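Local coordinates for protein anaerobically-induced outer membrane porin OprE (Pseudomonas aeruginosa, PDB 4FRX) that probably forms a channel across the outer membrane, as a beta-barrel porin of the OprD family through which small solutes would pass, at residues Ala64-Leu72 with Phe91-Asp102; Asp173-Gly181 with Ser189-Tyr197. One frame throughout, in Å; residues are numbered along the deposited sequence.

Contact 1 (Ala64-Leu72 with Phe91-Asp102); sequences ALGLLGVRL and FPLESNGEPVHD. With C8E ((hydroxyethyloxy)tri(ethyloxy)octane), chain D.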
ATOM      1  N   ALA A  64      -4.045   9.836 -18.205  1.00 11.63           N
ATOM      2  CA  ALA A  64      -2.597   9.738 -18.367  1.00 12.98           C
ATOM      3  C   ALA A  64      -1.932  10.100 -17.047  1.00 15.03           C
ATOM      4  O   ALA A  64      -2.358  11.025 -16.353  1.00 12.83           O
ATOM      5  CB  ALA A  64      -2.104  10.670 -19.483  1.00  9.82           C
ATOM      6  N   LEU A  65      -0.906   9.342 -16.690  1.00 14.17           N
ATOM      7  CA  LEU A  65      -0.145   9.608 -15.482  1.00 12.73           C
ATOM      8  C   LEU A  65       1.330   9.737 -15.853  1.00  9.99           C
ATOM      9  O   LEU A  65       1.966   8.760 -16.239  1.00 11.44           O
ATOM     10  CB  LEU A  65      -0.348   8.484 -14.461  1.00 11.62           C
ATOM     11  CG  LEU A  65       0.506   8.645 -13.203  1.00  7.98           C
ATOM     12  CD1 LEU A  65       0.069   9.887 -12.431  1.00 13.37           C
ATOM     13  CD2 LEU A  65       0.484   7.406 -12.330  1.00  8.51           C
ATOM     14  N   GLY A  66       1.857  10.957 -15.770  1.00  9.39           N
ATOM     15  CA  GLY A  66       3.254  11.222 -16.082  1.00 13.51           C
ATOM     16  C   GLY A  66       4.045  11.356 -14.798  1.00 12.15           C
ATOM     17  O   GLY A  66       3.644  12.090 -13.906  1.00 11.84           O
ATOM     18  N   LEU A  67       5.157  10.633 -14.700  1.00  8.34           N
ATOM     19  CA  LEU A  67       5.962  10.623 -13.491  1.00  5.61           C
ATOM     20  C   LEU A  67       7.414  10.969 -13.823  1.00 11.12           C
ATOM     21  O   LEU A  67       7.979  10.387 -14.739  1.00 12.14           O
ATOM     22  CB  LEU A  67       5.918   9.225 -12.859  1.00 11.14           C
ATOM     23  CG  LEU A  67       4.556   8.619 -12.500  1.00  5.06           C
ATOM     24  CD1 LEU A  67       4.745   7.276 -11.786  1.00  6.35           C
ATOM     25  CD2 LEU A  67       3.800   9.567 -11.618  1.00  7.14           C
ATOM     26  N   LEU A  68       8.015  11.905 -13.091  1.00  9.43           N
ATOM     27  CA  LEU A  68       9.414  12.270 -13.322  1.00  7.96           C
ATOM     28  C   LEU A  68      10.118  12.462 -11.994  1.00  9.42           C
ATOM     29  O   LEU A  68       9.602  13.140 -11.112  1.00  9.99           O
ATOM     30  CB  LEU A  68       9.513  13.569 -14.131  1.00 13.25           C
ATOM     31  CG  LEU A  68      10.910  14.206 -14.226  1.00 13.78           C
ATOM     32  CD1 LEU A  68      11.880  13.360 -15.050  1.00 10.53           C
ATOM     33  CD2 LEU A  68      10.797  15.608 -14.804  1.00 10.68           C
ATOM     34  N   GLY A  69      11.287  11.849 -11.844  1.00 10.88           N
ATOM     35  CA  GLY A  69      12.071  11.998 -10.631  1.00 12.50           C
ATOM     36  C   GLY A  69      13.474  12.444 -10.994  1.00 11.56           C
ATOM     37  O   GLY A  69      14.082  11.881 -11.891  1.00 12.92           O
ATOM     38  N   VAL A  70      13.977  13.463 -10.304  1.00 12.36           N
ATOM     39  CA  VAL A  70      15.298  14.004 -10.588  1.00 11.60           C
ATOM     40  C   VAL A  70      16.139  13.935  -9.320  1.00 11.89           C
ATOM     41  O   VAL A  70      15.700  14.407  -8.269  1.00 15.12           O
ATOM     42  CB  VAL A  70      15.203  15.486 -11.053  1.00 13.25           C
ATOM     43  CG1 VAL A  70      16.590  16.025 -11.384  1.00 13.05           C
ATOM     44  CG2 VAL A  70      14.265  15.622 -12.253  1.00 15.98           C
ATOM     45  N   ARG A  71      17.329  13.339  -9.405  1.00 13.11           N
ATOM     46  CA  ARG A  71      18.179  13.161  -8.220  1.00 15.57           C
ATOM     47  C   ARG A  71      18.854  14.469  -7.798  1.00 22.31           C
ATOM     48  O   ARG A  71      19.372  15.199  -8.635  1.00 17.30           O
ATOM     49  CB  ARG A  71      19.218  12.051  -8.442  1.00 17.54           C
ATOM     50  CG  ARG A  71      19.998  11.705  -7.175  1.00 19.71           C
ATOM     51  CD  ARG A  71      20.809  10.419  -7.312  1.00 21.59           C
ATOM     52  NE  ARG A  71      21.512  10.358  -8.586  1.00 21.42           N
ATOM     53  CZ  ARG A  71      22.674  10.954  -8.833  1.00 29.69           C
ATOM     54  NH1 ARG A  71      23.278  11.659  -7.886  1.00 31.51           N
ATOM     55  NH2 ARG A  71      23.231  10.843 -10.032  1.00 28.14           N
ATOM     56  N   LEU A  72      18.843  14.765  -6.502  1.00 18.84           N
ATOM     57  CA  LEU A  72      19.402  16.024  -6.013  1.00 19.76           C
ATOM     58  C   LEU A  72      20.728  15.829  -5.264  1.00 25.35           C
ATOM     59  O   LEU A  72      20.989  14.754  -4.718  1.00 30.49           O
ATOM     60  CB  LEU A  72      18.392  16.740  -5.113  1.00 17.87           C
ATOM     61  CG  LEU A  72      17.006  17.038  -5.700  1.00 20.13           C
ATOM     62  CD1 LEU A  72      16.147  17.776  -4.690  1.00 18.64           C
ATOM     63  CD2 LEU A  72      17.118  17.834  -7.000  1.00 17.06           C
ATOM     64  N   PHE A  91      15.768   5.820  -6.452  1.00 14.04           N
ATOM     65  CA  PHE A  91      16.170   5.910  -7.870  1.00 17.46           C
ATOM     66  C   PHE A  91      16.665   4.588  -8.452  1.00 20.23           C
ATOM     67  O   PHE A  91      17.345   3.829  -7.770  1.00 19.18           O
ATOM     68  CB  PHE A  91      17.291   6.954  -8.026  1.00 17.38           C
ATOM     69  CG  PHE A  91      16.823   8.359  -7.811  1.00 19.07           C
ATOM     70  CD1 PHE A  91      16.228   9.055  -8.842  1.00 16.45           C
ATOM     71  CD2 PHE A  91      16.941   8.965  -6.573  1.00 21.76           C
ATOM     72  CE1 PHE A  91      15.752  10.336  -8.650  1.00 21.69           C
ATOM     73  CE2 PHE A  91      16.483  10.253  -6.374  1.00 15.33           C
ATOM     74  CZ  PHE A  91      15.881  10.930  -7.409  1.00 20.34           C
ATOM     75  N   PRO A  92      16.348   4.320  -9.729  1.00 19.76           N
ATOM     76  CA  PRO A  92      16.953   3.166 -10.404  1.00 20.46           C
ATOM     77  C   PRO A  92      18.457   3.375 -10.614  1.00 20.26           C
ATOM     78  O   PRO A  92      18.933   4.502 -10.466  1.00 16.82           O
ATOM     79  CB  PRO A  92      16.231   3.122 -11.753  1.00 19.34           C
ATOM     80  CG  PRO A  92      15.740   4.514 -11.974  1.00 20.22           C
ATOM     81  CD  PRO A  92      15.457   5.091 -10.612  1.00 15.40           C
ATOM     82  N   LEU A  93      19.181   2.307 -10.943  1.00 18.79           N
ATOM     83  CA  LEU A  93      20.630   2.363 -11.117  1.00 25.51           C
ATOM     84  C   LEU A  93      21.028   2.349 -12.589  1.00 31.07           C
ATOM     85  O   LEU A  93      20.313   1.801 -13.434  1.00 25.62           O
ATOM     86  CB  LEU A  93      21.304   1.171 -10.427  1.00 30.80           C
ATOM     87  CG  LEU A  93      21.536   1.146  -8.910  1.00 39.22           C
ATOM     88  CD1 LEU A  93      20.240   1.141  -8.124  1.00 38.89           C
ATOM     89  CD2 LEU A  93      22.376  -0.072  -8.535  1.00 38.42           C
ATOM     90  N   GLU A  94      22.179   2.944 -12.891  1.00 31.23           N
ATOM     91  CA  GLU A  94      22.760   2.839 -14.224  1.00 38.87           C
ATOM     92  C   GLU A  94      23.386   1.456 -14.356  1.00 42.49           C
ATOM     93  O   GLU A  94      23.560   0.753 -13.355  1.00 33.08           O
ATOM     94  CB  GLU A  94      23.846   3.900 -14.424  1.00 41.90           C
ATOM     95  CG  GLU A  94      23.444   5.315 -14.049  1.00 44.64           C
ATOM     96  CD  GLU A  94      23.056   6.152 -15.251  1.00 51.08           C
ATOM     97  OE1 GLU A  94      22.474   5.596 -16.207  1.00 50.24           O
ATOM     98  OE2 GLU A  94      23.341   7.369 -15.243  1.00 56.82           O
ATOM     99  N   SER A  95      23.738   1.073 -15.583  1.00 48.55           N
ATOM    100  CA  SER A  95      24.494  -0.159 -15.817  1.00 54.65           C
ATOM    101  C   SER A  95      25.749  -0.172 -14.940  1.00 54.23           C
ATOM    102  O   SER A  95      26.194  -1.227 -14.490  1.00 55.64           O
ATOM    103  CB  SER A  95      24.868  -0.295 -17.295  1.00 55.66           C
ATOM    104  N   ASN A  96      26.301   1.020 -14.718  1.00 55.10           N
ATOM    105  CA  ASN A  96      27.305   1.273 -13.688  1.00 60.17           C
ATOM    106  C   ASN A  96      27.009   0.536 -12.395  1.00 62.34           C
ATOM    107  O   ASN A  96      27.691  -0.418 -12.028  1.00 66.65           O
ATOM    108  CB  ASN A  96      27.315   2.764 -13.340  1.00 64.88           C
ATOM    109  CG  ASN A  96      28.093   3.596 -14.327  1.00 68.72           C
ATOM    110  OD1 ASN A  96      27.706   3.729 -15.488  1.00 70.70           O
ATOM    111  ND2 ASN A  96      29.190   4.185 -13.864  1.00 69.45           N
ATOM    112  N   GLY A  97      25.965   1.004 -11.720  1.00 58.01           N
ATOM    113  CA  GLY A  97      25.646   0.613 -10.362  1.00 46.08           C
ATOM    114  C   GLY A  97      25.334   1.881  -9.587  1.00 39.76           C
ATOM    115  O   GLY A  97      24.924   1.842  -8.427  1.00 40.95           O
ATOM    116  N   GLU A  98      25.540   3.018 -10.249  1.00 33.56           N
ATOM    117  CA  GLU A  98      25.265   4.322  -9.664  1.00 35.98           C
ATOM    118  C   GLU A  98      23.822   4.738  -9.962  1.00 32.01           C
ATOM    119  O   GLU A  98      23.247   4.310 -10.967  1.00 27.21           O
ATOM    120  CB  GLU A  98      26.243   5.363 -10.217  1.00 33.31           C
ATOM    121  N   PRO A  99      23.256   5.570  -9.095  1.00 30.87           N
ATOM    122  CA  PRO A  99      21.884   6.055  -9.275  1.00 27.61           C
ATOM    123  C   PRO A  99      21.776   6.974 -10.486  1.00 27.13           C
ATOM    124  O   PRO A  99      22.615   7.856 -10.663  1.00 24.00           O
ATOM    125  CB  PRO A  99      21.618   6.850  -7.991  1.00 33.01           C
ATOM    126  CG  PRO A  99      22.614   6.344  -7.003  1.00 35.01           C
ATOM    127  CD  PRO A  99      23.828   5.997  -7.808  1.00 33.57           C
ATOM    128  N   VAL A 100      20.753   6.765 -11.307  1.00 30.00           N
ATOM    129  CA  VAL A 100      20.543   7.596 -12.485  1.00 30.00           C
ATOM    130  C   VAL A 100      20.338   9.054 -12.089  1.00 30.00           C
ATOM    131  O   VAL A 100      20.080   9.361 -10.927  1.00 30.00           O
ATOM    132  CB  VAL A 100      19.327   7.121 -13.302  1.00 20.00           C
ATOM    133  CG1 VAL A 100      19.526   5.687 -13.766  1.00 20.00           C
ATOM    134  CG2 VAL A 100      18.053   7.253 -12.482  1.00 20.00           C
ATOM    135  N   HIS A 101      20.454   9.947 -13.065  1.00 14.34           N
ATOM    136  CA  HIS A 101      20.263  11.366 -12.835  1.00 21.24           C
ATOM    137  C   HIS A 101      18.799  11.697 -12.767  1.00 13.83           C
ATOM    138  O   HIS A 101      18.378  12.600 -12.014  1.00 12.13           O
ATOM    139  CB  HIS A 101      20.944  12.170 -13.938  1.00 22.53           C
ATOM    140  CG  HIS A 101      20.515  13.618 -14.000  1.00 29.36           C
ATOM    141  ND1 HIS A 101      19.568  14.054 -14.848  1.00 26.19           N
ATOM    142  CD2 HIS A 101      20.949  14.732 -13.287  1.00 36.23           C
ATOM    143  CE1 HIS A 101      19.398  15.379 -14.686  1.00 27.99           C
ATOM    144  NE2 HIS A 101      20.245  15.794 -13.730  1.00 29.51           N
ATOM    145  N   ASP A 102      18.004  10.973 -13.545  1.00 15.65           N
ATOM    146  CA  ASP A 102      16.568  11.186 -13.601  1.00 14.56           C
ATOM    147  C   ASP A 102      15.911   9.947 -14.157  1.00 17.90           C
ATOM    148  O   ASP A 102      16.558   9.141 -14.830  1.00 14.87           O
ATOM    149  CB  ASP A 102      16.244  12.378 -14.506  1.00 14.25           C
ATOM    150  CG  ASP A 102      16.822  12.220 -15.899  1.00 22.70           C
ATOM    151  OD1 ASP A 102      17.999  12.587 -16.103  1.00 26.89           O
ATOM    152  OD2 ASP A 102      16.103  11.715 -16.788  1.00 23.15           O
TER
HETATM  153  C1  C8E D 502       5.928  16.314 -15.268  1.00 20.52           C
HETATM  154  C2  C8E D 502       5.730  14.845 -15.629  1.00 18.97           C
HETATM  155  C3  C8E D 502       6.717  14.440 -16.717  1.00 19.81           C
HETATM  156  C4  C8E D 502       6.619  12.960 -17.057  1.00 20.14           C
HETATM  157  C5  C8E D 502       7.625  12.603 -18.147  1.00 22.64           C
HETATM  158  C6  C8E D 502       7.209  11.393 -18.981  1.00 21.91           C
HETATM  159  C7  C8E D 502       8.258  11.165 -20.065  1.00 24.52           C
HETATM  160  C8  C8E D 502       7.836  10.072 -21.038  1.00 34.19           C
HETATM  161  O9  C8E D 502       8.660   8.940 -20.875  1.00 35.99           O

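Contact 2 (Asp173-Gly181 with Ser189-Tyr197); sequences DNRSLSIAG and SRDSNKFYY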
ATOM      1  N   ASP A 173      10.186   0.405 -15.494  1.00 16.67           N
ATOM      2  CA  ASP A 173       9.784  -0.800 -16.218  1.00 19.81           C
ATOM      3  C   ASP A 173       8.657  -1.570 -15.546  1.00 20.51           C
ATOM      4  O   ASP A 173       8.616  -1.712 -14.318  1.00 19.11           O
ATOM      5  CB  ASP A 173      10.976  -1.749 -16.400  1.00 26.93           C
ATOM      6  CG  ASP A 173      12.145  -1.091 -17.110  1.00 33.17           C
ATOM      7  OD1 ASP A 173      11.968  -0.667 -18.270  1.00 32.14           O
ATOM      8  OD2 ASP A 173      13.236  -1.002 -16.511  1.00 40.70           O
ATOM      9  N   ASN A 174       7.752  -2.086 -16.367  1.00 18.33           N
ATOM     10  CA  ASN A 174       6.753  -3.029 -15.890  1.00 14.77           C
ATOM     11  C   ASN A 174       7.336  -4.432 -15.840  1.00 19.36           C
ATOM     12  O   ASN A 174       8.024  -4.863 -16.766  1.00 17.26           O
ATOM     13  CB  ASN A 174       5.521  -2.989 -16.791  1.00 18.88           C
ATOM     14  CG  ASN A 174       4.667  -1.763 -16.537  1.00 23.59           C
ATOM     15  OD1 ASN A 174       4.509  -0.907 -17.405  1.00 32.86           O
ATOM     16  ND2 ASN A 174       4.102  -1.679 -15.338  1.00 19.52           N
ATOM     17  N   ARG A 175       7.072  -5.134 -14.744  1.00 12.98           N
ATOM     18  CA  ARG A 175       7.560  -6.494 -14.550  1.00 12.78           C
ATOM     19  C   ARG A 175       6.420  -7.362 -14.047  1.00 16.11           C
ATOM     20  O   ARG A 175       5.418  -6.845 -13.554  1.00 13.30           O
ATOM     21  CB  ARG A 175       8.696  -6.494 -13.522  1.00 19.38           C
ATOM     22  CG  ARG A 175       9.868  -5.600 -13.892  1.00 18.92           C
ATOM     23  CD  ARG A 175      10.856  -5.504 -12.744  1.00 21.15           C
ATOM     24  NE  ARG A 175      11.391  -6.815 -12.380  1.00 25.46           N
ATOM     25  CZ  ARG A 175      12.149  -7.041 -11.312  1.00 29.41           C
ATOM     26  NH1 ARG A 175      12.453  -6.041 -10.496  1.00 25.32           N
ATOM     27  NH2 ARG A 175      12.594  -8.268 -11.053  1.00 25.31           N
ATOM     28  N   SER A 176       6.566  -8.681 -14.166  1.00  9.45           N
ATOM     29  CA  SER A 176       5.561  -9.598 -13.645  1.00 15.89           C
ATOM     30  C   SER A 176       5.440  -9.546 -12.118  1.00 11.27           C
ATOM     31  O   SER A 176       6.304  -9.004 -11.427  1.00 13.33           O
ATOM     32  CB  SER A 176       5.827 -11.020 -14.152  1.00 19.98           C
ATOM     33  OG  SER A 176       5.543 -11.086 -15.543  1.00 23.23           O
ATOM     34  N   LEU A 177       4.339 -10.082 -11.599  1.00 10.16           N
ATOM     35  CA  LEU A 177       4.033  -9.990 -10.163  1.00  8.43           C
ATOM     36  C   LEU A 177       4.637 -11.126  -9.325  1.00  9.23           C
ATOM     37  O   LEU A 177       4.730 -12.261  -9.774  1.00 12.27           O
ATOM     38  CB  LEU A 177       2.513  -9.946  -9.972  1.00  6.60           C
ATOM     39  CG  LEU A 177       1.787  -8.896 -10.823  1.00 13.94           C
ATOM     40  CD1 LEU A 177       0.281  -9.090 -10.790  1.00 15.15           C
ATOM     41  CD2 LEU A 177       2.151  -7.494 -10.359  1.00 14.66           C
ATOM     42  N   SER A 178       5.035 -10.834  -8.093  1.00  7.24           N
ATOM     43  CA  SER A 178       5.573 -11.893  -7.246  1.00  6.47           C
ATOM     44  C   SER A 178       5.246 -11.596  -5.780  1.00 12.27           C
ATOM     45  O   SER A 178       4.527 -10.637  -5.483  1.00 13.39           O
ATOM     46  CB  SER A 178       7.083 -12.083  -7.471  1.00  9.07           C
ATOM     47  OG  SER A 178       7.557 -13.259  -6.828  1.00 18.92           O
ATOM     48  N   ILE A 179       5.740 -12.450  -4.888  1.00 11.24           N
ATOM     49  CA  ILE A 179       5.546 -12.298  -3.450  1.00 13.04           C
ATOM     50  C   ILE A 179       6.892 -12.558  -2.771  1.00 14.53           C
ATOM     51  O   ILE A 179       7.801 -13.103  -3.408  1.00 12.93           O
ATOM     52  CB  ILE A 179       4.478 -13.286  -2.901  1.00  7.54           C
ATOM     53  CG1 ILE A 179       4.964 -14.732  -2.995  1.00 12.41           C
ATOM     54  CG2 ILE A 179       3.126 -13.120  -3.634  1.00 12.20           C
ATOM     55  CD1 ILE A 179       3.962 -15.748  -2.454  1.00 16.57           C
ATOM     56  N   ALA A 180       7.023 -12.158  -1.504  1.00 10.91           N
ATOM     57  CA  ALA A 180       8.245 -12.387  -0.720  1.00 13.36           C
ATOM     58  C   ALA A 180       8.542 -13.875  -0.652  1.00 10.94           C
ATOM     59  O   ALA A 180       7.638 -14.681  -0.404  1.00 10.47           O
ATOM     60  CB  ALA A 180       8.093 -11.825   0.705  1.00  8.24           C
ATOM     61  N   GLY A 181       9.806 -14.230  -0.874  1.00 12.08           N
ATOM     62  CA  GLY A 181      10.217 -15.620  -0.896  1.00 13.46           C
ATOM     63  C   GLY A 181      10.520 -16.086  -2.305  1.00 13.74           C
ATOM     64  O   GLY A 181      11.361 -16.947  -2.515  1.00 16.02           O
ATOM     65  N   SER A 189      14.306 -16.695  -8.785  1.00 22.64           N
ATOM     66  CA  SER A 189      13.039 -15.996  -8.584  1.00 22.81           C
ATOM     67  C   SER A 189      11.966 -16.491  -9.544  1.00 19.23           C
ATOM     68  O   SER A 189      12.258 -16.963 -10.647  1.00 16.28           O
ATOM     69  CB  SER A 189      13.234 -14.490  -8.748  1.00 24.08           C
ATOM     70  OG  SER A 189      13.651 -14.189 -10.066  1.00 28.98           O
ATOM     71  N   ARG A 190      10.716 -16.393  -9.112  1.00 20.59           N
ATOM     72  CA  ARG A 190       9.594 -16.777  -9.954  1.00 23.34           C
ATOM     73  C   ARG A 190       8.496 -15.743  -9.827  1.00 21.79           C
ATOM     74  O   ARG A 190       8.372 -15.063  -8.805  1.00 19.28           O
ATOM     75  CB  ARG A 190       9.060 -18.157  -9.569  1.00 24.05           C
ATOM     76  CG  ARG A 190      10.039 -19.296  -9.821  1.00 26.19           C
ATOM     77  CD  ARG A 190      10.259 -19.535 -11.312  1.00 29.69           C
ATOM     78  NE  ARG A 190      11.095 -20.711 -11.567  1.00 30.98           N
ATOM     79  CZ  ARG A 190      12.417 -20.677 -11.711  1.00 35.23           C
ATOM     80  NH1 ARG A 190      13.078 -19.525 -11.611  1.00 28.50           N
ATOM     81  NH2 ARG A 190      13.084 -21.799 -11.948  1.00 34.76           N
ATOM     82  N   ASP A 191       7.699 -15.614 -10.870  1.00 21.66           N
ATOM     83  CA  ASP A 191       6.649 -14.618 -10.841  1.00 19.80           C
ATOM     84  C   ASP A 191       5.442 -15.103 -11.613  1.00 17.91           C
ATOM     85  O   ASP A 191       5.414 -16.232 -12.094  1.00 17.00           O
ATOM     86  CB  ASP A 191       7.165 -13.275 -11.371  1.00 21.13           C
ATOM     87  CG  ASP A 191       7.921 -13.407 -12.688  1.00 28.18           C
ATOM     88  OD1 ASP A 191       7.538 -14.255 -13.518  1.00 26.47           O
ATOM     89  OD2 ASP A 191       8.895 -12.648 -12.896  1.00 27.86           O
ATOM     90  N   SER A 192       4.440 -14.246 -11.705  1.00 13.09           N
ATOM     91  CA  SER A 192       3.205 -14.600 -12.373  1.00 20.66           C
ATOM     92  C   SER A 192       2.651 -13.369 -13.054  1.00 16.97           C
ATOM     93  O   SER A 192       2.793 -12.253 -12.541  1.00 20.94           O
ATOM     94  CB  SER A 192       2.202 -15.107 -11.347  1.00 17.75           C
ATOM     95  OG  SER A 192       0.944 -15.300 -11.951  1.00 21.13           O
ATOM     96  N   ASN A 193       2.018 -13.561 -14.205  1.00 10.91           N
ATOM     97  CA  ASN A 193       1.444 -12.428 -14.917  1.00 20.25           C
ATOM     98  C   ASN A 193      -0.082 -12.398 -14.872  1.00 17.01           C
ATOM     99  O   ASN A 193      -0.717 -11.757 -15.708  1.00 16.55           O
ATOM    100  CB  ASN A 193       1.957 -12.354 -16.367  1.00 24.48           C
ATOM    101  CG  ASN A 193       1.593 -13.582 -17.184  1.00 28.56           C
ATOM    102  OD1 ASN A 193       0.841 -14.447 -16.735  1.00 33.78           O
ATOM    103  ND2 ASN A 193       2.138 -13.668 -18.390  1.00 38.75           N
ATOM    104  N   LYS A 194      -0.668 -13.097 -13.900  1.00 17.78           N
ATOM    105  CA  LYS A 194      -2.110 -13.046 -13.694  1.00 13.14           C
ATOM    106  C   LYS A 194      -2.504 -12.885 -12.224  1.00 13.27           C
ATOM    107  O   LYS A 194      -2.279 -13.777 -11.410  1.00 13.30           O
ATOM    108  CB  LYS A 194      -2.797 -14.289 -14.277  1.00 17.36           C
ATOM    109  CG  LYS A 194      -2.685 -14.405 -15.788  1.00 28.40           C
ATOM    110  CD  LYS A 194      -3.240 -15.733 -16.289  1.00 36.89           C
ATOM    111  N   PHE A 195      -3.107 -11.746 -11.899  1.00 11.68           N
ATOM    112  CA  PHE A 195      -3.683 -11.522 -10.572  1.00  7.87           C
ATOM    113  C   PHE A 195      -5.132 -11.089 -10.740  1.00 14.35           C
ATOM    114  O   PHE A 195      -5.407 -10.060 -11.354  1.00 12.47           O
ATOM    115  CB  PHE A 195      -2.894 -10.464  -9.782  1.00 12.40           C
ATOM    116  CG  PHE A 195      -3.514 -10.113  -8.444  1.00 13.24           C
ATOM    117  CD1 PHE A 195      -3.321 -10.928  -7.334  1.00  5.40           C
ATOM    118  CD2 PHE A 195      -4.291  -8.967  -8.298  1.00 10.58           C
ATOM    119  CE1 PHE A 195      -3.914 -10.616  -6.093  1.00  5.71           C
ATOM    120  CE2 PHE A 195      -4.866  -8.643  -7.070  1.00 10.52           C
ATOM    121  CZ  PHE A 195      -4.674  -9.477  -5.965  1.00 11.61           C
ATOM    122  N   TYR A 196      -6.054 -11.876 -10.189  1.00 12.34           N
ATOM    123  CA  TYR A 196      -7.481 -11.576 -10.267  1.00  9.98           C
ATOM    124  C   TYR A 196      -7.973 -11.106  -8.930  1.00 10.32           C
ATOM    125  O   TYR A 196      -7.553 -11.630  -7.900  1.00  9.83           O
ATOM    126  CB  TYR A 196      -8.258 -12.846 -10.614  1.00 15.47           C
ATOM    127  CG  TYR A 196      -7.739 -13.556 -11.824  1.00 18.66           C
ATOM    128  CD1 TYR A 196      -8.010 -13.079 -13.094  1.00 21.96           C
ATOM    129  CD2 TYR A 196      -6.976 -14.715 -11.703  1.00 18.11           C
ATOM    130  CE1 TYR A 196      -7.538 -13.735 -14.217  1.00 34.35           C
ATOM    131  CE2 TYR A 196      -6.496 -15.369 -12.814  1.00 32.22           C
ATOM    132  CZ  TYR A 196      -6.781 -14.881 -14.068  1.00 33.83           C
ATOM    133  OH  TYR A 196      -6.303 -15.541 -15.175  1.00 40.69           O
ATOM    134  N   TYR A 197      -8.881 -10.131  -8.938  1.00  5.90           N
ATOM    135  CA  TYR A 197      -9.417  -9.608  -7.702  1.00  6.74           C
ATOM    136  C   TYR A 197     -10.856  -9.156  -7.891  1.00  9.24           C
ATOM    137  O   TYR A 197     -11.267  -8.817  -8.991  1.00 10.64           O
ATOM    138  CB  TYR A 197      -8.548  -8.477  -7.142  1.00  5.63           C
ATOM    139  CG  TYR A 197      -8.427  -7.247  -8.040  1.00 10.03           C
ATOM    140  CD1 TYR A 197      -7.545  -7.238  -9.121  1.00 10.69           C
ATOM    141  CD2 TYR A 197      -9.180  -6.100  -7.794  1.00 14.88           C
ATOM    142  CE1 TYR A 197      -7.405  -6.121  -9.929  1.00  8.66           C
ATOM    143  CE2 TYR A 197      -9.058  -4.968  -8.606  1.00  9.48           C
ATOM    144  CZ  TYR A 197      -8.173  -4.989  -9.676  1.00  8.66           C
ATOM    145  OH  TYR A 197      -8.035  -3.883 -10.484  1.00 10.96           O
TER
HETATM  146  O   HOH W   1       4.967 -14.213 -15.153  1.00 30.71           O

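Contact 1 (Ala64-Leu72 with Phe91-Asp102)
Arg71 and His101 meet where a long loop of the barrel folds back onto the end of the strand it left, just before the next antiparallel strand, 102-114, begins. Their backbones are joined by Arg71 N donating to His101 O, 2.9 Å and nearly straight at 172°. One residue further in, Val70 and Asp102 form an antiparallel non-hydrogen-bonded pair, and Asp102 CA lies 3.1 Å from Gly69 O as a CA-H...O contact.

The side chain of Arg71 carries most of the rest. It leaves the strand extended, then bends at chi3 (44°), which turns the guanidinium back to the loop backbone. NE donates to Val100 O at 2.9 Å; this oxygen lies near the guanidinium plane, whereas NE stands above the plane of the carbonyl. NH2 adds a weak bond to Pro99 O at 3.1 Å. Arginine suits the place because its long aliphatic part can pack before its nitrogens reach two successive carbonyls: CD lies 3.7 Å from Pro99 CB, and CB sits over one face of the Phe91 ring, a CH-pi contact 3.8 Å from the centroid. The ring and guanidinium planes are almost perpendicular. The edge of the Phe91 ring also meets Gly69 C, while Phe103 and Leu138 pack around the same buried ring.

Backbone pairing of neighbouring strands, closed at its end by a strand arginine that bonds loop carbonyls and packs on a loop phenylalanine, here completes the meander connection of an outer-membrane beta-barrel.

Contact 2 (Asp173-Gly181 with Ser189-Tyr197)
Ser178 and Asp191 stand side by side, their CB atoms 4.1 Å apart, but their polar ends serve different partners. The hydroxyl of Ser178, swung away from its own backbone N (chi1 -170°), points past Asp191 to the preceding residue and donates to Arg190 O at 2.8 Å, with a C=O...OG angle of 166°. A serine is short enough to bond this carbonyl without pushing the chains apart.

Asp191 lays its carboxylate beside Ser176. Its chi1 of 48°, with CG between the backbone N and the carbonyl carbon, brings CG to 3.5 Å from Ser176 CB. The two carboxylate oxygens are about equally far from that CB and face different partners. OD1 accepts from a water that is also weakly bonded to Ser176 OG, and OD2 forms a salt bridge with Arg315. Arg315 also donates to Ser176 O, so a single arginine ties both chains to its own loop and probably steadies the charge of the aspartate.

The backbones are joined by a single antiparallel bridge, the hydrogen-bonded pair Leu177-Ser192. Leu177 N gives to Ser192 O and Ser192 N returns a bond to Leu177 O, both 2.8 Å. The bridge lies in the connection between barrel strands 156-167 and 195-203, as the incoming chain nears the second of them.

Leu177 makes the apolar part of the contact. Its side chain crosses that of Phe195 at about a right angle, CD1 coming 3.6 Å from Phe195 CB, and it also packs on Leu217 of strand 208-217. The flat apolar ring of Phe195 continues away from Leu177 and packs against Tyr221 of strand 221-234 in a buried position, whereas Ser192 turns its hydroxyl to Asp218 O.

Both contacts belong to connections between neighbouring barrel strands and both are partly buried, but they lie apart, with centres about 23 Å from each other and nearest atoms about 7 Å. Contact 1 is set further from the centre of the chain and joins the end of strand 59-71 to the loop leading into strand 102-114; more of its touching residues are exposed. Contact 2 has more buried ones and pairs two irregular chains ahead of strand 195-203. Their chemistry differs accordingly: in contact 1 an arginine gives NE, and weakly NH2, to loop carbonyls and its methylenes to an aromatic face, whereas contact 2 combines a two-bond backbone bridge and a buried leucine with serine, water and an aspartate paired with a distant arginine.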